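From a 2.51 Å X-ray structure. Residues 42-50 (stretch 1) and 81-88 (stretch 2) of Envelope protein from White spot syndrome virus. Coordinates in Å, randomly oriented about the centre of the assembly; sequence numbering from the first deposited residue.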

# COMPACT_ATOMS: atom_id res chain seq x y z
N GLU A 42 -11.54 -0.40 17.85
CA GLU A 42 -11.92 -0.50 19.25
C GLU A 42 -12.24 -1.93 19.68
O GLU A 42 -11.78 -2.38 20.72
CB GLU A 42 -13.12 0.41 19.53
CG GLU A 42 -13.54 0.52 21.01
CD GLU A 42 -12.36 0.39 21.98
OE1 GLU A 42 -11.42 1.22 21.91
OE2 GLU A 42 -12.39 -0.54 22.83
N THR A 43 -13.01 -2.66 18.89
CA THR A 43 -13.35 -4.03 19.25
C THR A 43 -12.43 -5.06 18.61
O THR A 43 -12.34 -6.18 19.10
CB THR A 43 -14.79 -4.32 18.84
OG1 THR A 43 -14.91 -4.29 17.41
CG2 THR A 43 -15.71 -3.26 19.45
N GLY A 44 -11.73 -4.69 17.53
CA GLY A 44 -11.00 -5.64 16.72
C GLY A 44 -11.83 -6.38 15.71
O GLY A 44 -11.26 -7.08 14.86
N ASP A 45 -13.16 -6.25 15.73
CA ASP A 45 -14.02 -7.06 14.88
C ASP A 45 -13.78 -6.79 13.40
O ASP A 45 -13.53 -5.66 12.98
CB ASP A 45 -15.49 -6.81 15.20
CG ASP A 45 -15.86 -7.23 16.59
OD1 ASP A 45 -15.03 -7.90 17.25
OD2 ASP A 45 -16.97 -6.87 17.03
N ILE A 46 -13.90 -7.84 12.60
CA ILE A 46 -13.71 -7.73 11.16
C ILE A 46 -14.99 -7.22 10.53
O ILE A 46 -16.06 -7.81 10.69
CB ILE A 46 -13.28 -9.08 10.56
CG1 ILE A 46 -11.85 -9.40 11.00
CG2 ILE A 46 -13.41 -9.07 9.05
CD1 ILE A 46 -11.32 -10.69 10.47
N ASP A 47 -14.90 -6.09 9.81
CA ASP A 47 -16.05 -5.52 9.13
C ASP A 47 -16.21 -6.02 7.70
O ASP A 47 -17.33 -6.01 7.19
CB ASP A 47 -15.96 -4.00 9.08
CG ASP A 47 -16.07 -3.36 10.45
OD1 ASP A 47 -16.64 -3.99 11.36
OD2 ASP A 47 -15.60 -2.21 10.60
N GLU A 48 -15.13 -6.44 7.05
CA GLU A 48 -15.19 -6.77 5.63
C GLU A 48 -13.92 -7.51 5.23
O GLU A 48 -12.83 -7.16 5.68
CB GLU A 48 -15.38 -5.51 4.77
CG GLU A 48 -15.35 -5.81 3.28
CD GLU A 48 -15.50 -4.58 2.42
OE1 GLU A 48 -14.53 -3.82 2.27
OE2 GLU A 48 -16.58 -4.39 1.86
N VAL A 49 -14.09 -8.52 4.37
CA VAL A 49 -13.00 -9.26 3.75
C VAL A 49 -13.15 -9.09 2.24
O VAL A 49 -14.05 -9.67 1.63
CB VAL A 49 -13.02 -10.74 4.15
CG1 VAL A 49 -11.86 -11.49 3.50
CG2 VAL A 49 -12.95 -10.87 5.66
N TYR A 50 -12.26 -8.31 1.64
CA TYR A 50 -12.38 -7.86 0.26
C TYR A 50 -11.30 -8.55 -0.57
O TYR A 50 -10.11 -8.29 -0.36
CB TYR A 50 -12.27 -6.34 0.21
CG TYR A 50 -12.44 -5.66 -1.12
CD1 TYR A 50 -13.71 -5.35 -1.60
CD2 TYR A 50 -11.34 -5.27 -1.87
CE1 TYR A 50 -13.86 -4.69 -2.80
CE2 TYR A 50 -11.49 -4.62 -3.07
CZ TYR A 50 -12.76 -4.33 -3.53
OH TYR A 50 -12.91 -3.67 -4.73
N HIS A 81 -9.34 -18.17 5.28
CA HIS A 81 -10.22 -17.75 6.35
C HIS A 81 -9.44 -16.80 7.25
O HIS A 81 -8.35 -17.14 7.72
CB HIS A 81 -10.76 -18.96 7.14
CG HIS A 81 -11.72 -18.59 8.24
ND1 HIS A 81 -11.87 -19.35 9.39
CD2 HIS A 81 -12.56 -17.54 8.37
CE1 HIS A 81 -12.76 -18.78 10.17
NE2 HIS A 81 -13.20 -17.68 9.58
N ILE A 82 -9.98 -15.60 7.48
CA ILE A 82 -9.33 -14.56 8.27
C ILE A 82 -10.23 -14.21 9.44
O ILE A 82 -11.44 -14.01 9.26
CB ILE A 82 -9.02 -13.32 7.41
CG1 ILE A 82 -8.21 -13.71 6.17
CG2 ILE A 82 -8.28 -12.27 8.24
CD1 ILE A 82 -8.33 -12.73 5.02
N TYR A 83 -9.65 -14.14 10.63
CA TYR A 83 -10.46 -14.06 11.83
C TYR A 83 -9.70 -13.30 12.89
O TYR A 83 -8.46 -13.33 12.94
CB TYR A 83 -10.85 -15.45 12.37
CG TYR A 83 -9.72 -16.45 12.24
CD1 TYR A 83 -8.78 -16.59 13.25
CD2 TYR A 83 -9.56 -17.20 11.08
CE1 TYR A 83 -7.73 -17.48 13.12
CE2 TYR A 83 -8.50 -18.09 10.93
CZ TYR A 83 -7.60 -18.22 11.96
OH TYR A 83 -6.55 -19.09 11.84
N LYS A 84 -10.45 -12.59 13.73
CA LYS A 84 -9.90 -11.99 14.93
C LYS A 84 -9.52 -13.07 15.93
O LYS A 84 -10.33 -13.94 16.26
CB LYS A 84 -10.93 -11.04 15.53
CG LYS A 84 -10.58 -10.46 16.87
CD LYS A 84 -11.73 -9.60 17.37
CE LYS A 84 -11.76 -9.52 18.87
NZ LYS A 84 -12.98 -8.78 19.33
N ILE A 85 -8.28 -13.05 16.38
CA ILE A 85 -7.89 -13.92 17.48
C ILE A 85 -8.07 -13.22 18.82
O ILE A 85 -8.55 -13.83 19.78
CB ILE A 85 -6.44 -14.40 17.28
CG1 ILE A 85 -6.35 -15.37 16.10
CG2 ILE A 85 -5.88 -15.04 18.55
CD1 ILE A 85 -4.92 -15.69 15.72
N SER A 86 -7.75 -11.93 18.89
CA SER A 86 -7.60 -11.28 20.19
C SER A 86 -7.53 -9.76 20.02
O SER A 86 -6.94 -9.25 19.06
CB SER A 86 -6.33 -11.81 20.87
OG SER A 86 -6.13 -11.19 22.12
N ALA A 87 -8.14 -9.05 20.97
CA ALA A 87 -8.05 -7.59 21.05
C ALA A 87 -7.96 -7.21 22.51
O ALA A 87 -8.92 -7.42 23.26
CB ALA A 87 -9.26 -6.91 20.40
N THR A 88 -6.82 -6.65 22.92
CA THR A 88 -6.56 -6.32 24.32
C THR A 88 -6.07 -4.88 24.45
O THR A 88 -5.21 -4.43 23.68
CB THR A 88 -5.51 -7.25 24.92
OG1 THR A 88 -4.25 -6.97 24.32
CG2 THR A 88 -5.88 -8.71 24.65

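Two strands need not be hydrogen-bonded backbone to backbone to be in contact; side chains can span the gap, with apolar groups packing at one end and a long charged residue holding the other. The contact between residues 42-50 and 81-88 of this viral envelope protein is a compact example. The strands 46-50 and 81-88 run nearly antiparallel, at 162°, but their axes come no closer than 8.6 Å, and no backbone-to-backbone hydrogen bond joins the two stretches. What connects them is largely the work of Lys-84, Ile-46 and Ile-82, the three residues with the most surface covered by the opposing stretch.

Lys-84 has the largest share, 73 Å². Its CA-to-CB bond points toward the first stretch, and all four side-chain torsions are t, so the chain is extended and delivers its ammonium group to the loop that precedes strand 46-50. There NZ donates two hydrogen bonds. The shorter goes to the backbone, with Lys-84 NZ 2.7 Å from Thr-43 O; the other, from Lys-84 NZ to Asp-45 OD1 at 3.1 Å, is also a salt bridge. The CB of Asp-45 points away from the second stretch, yet the end of its side chain comes nearer, which is how the carboxylate meets the lysine. The loop has a bond of its own as well: Asp-45 N donates to Thr-43 OG1 across 3.1 Å at a nearly straight angle of 166°, linking the two residues that also receive the lysine.

Between those two lies Gly-44, over which the aliphatic part of the lysine passes, Lys-84 CD lying 3.6 Å from Gly-44 O. The absence of a side chain matters here. An ideal CB on Gly-44 would stand 3.0 Å from Ala-87 CB, a clash, and a tight 3.3 Å from Lys-84 CD. The backbone angles, 83/-8, independently call for glycine, because a CB would also be jammed against the preceding carbonyl oxygen. Ala-87 closes in on the same loop, its CB 3.4 Å from Thr-43 O and 4.3 Å from Gly-44 CA.

Farther along, the contact becomes apolar. Ile-46, with 58 Å² covered, points toward the second strand in an m, t conformation that carries CD1 against both backbone and side chain: Ile-46 CD1 is 3.5 Å from Ile-82 O, 3.7 Å from Tyr-83 CA and 4.1 Å from Ile-82 CG2. Ile-82, covered over 52 Å² and buried in the assembly, answers from the other strand and serves two neighbours. While Ile-82 CG2 meets Ile-46, Ile-82 CD1 lies 4.0 Å from Val-49 CG1, and Val-49 also points toward the second stretch.

The principle is thus one of complementary reach. Isoleucine and valine pack at van der Waals distance where side chains face each other, and an extended lysine secures the adjoining loop through one carbonyl and one carboxylate. In all, the contact buries 329 Å², summed over both sides.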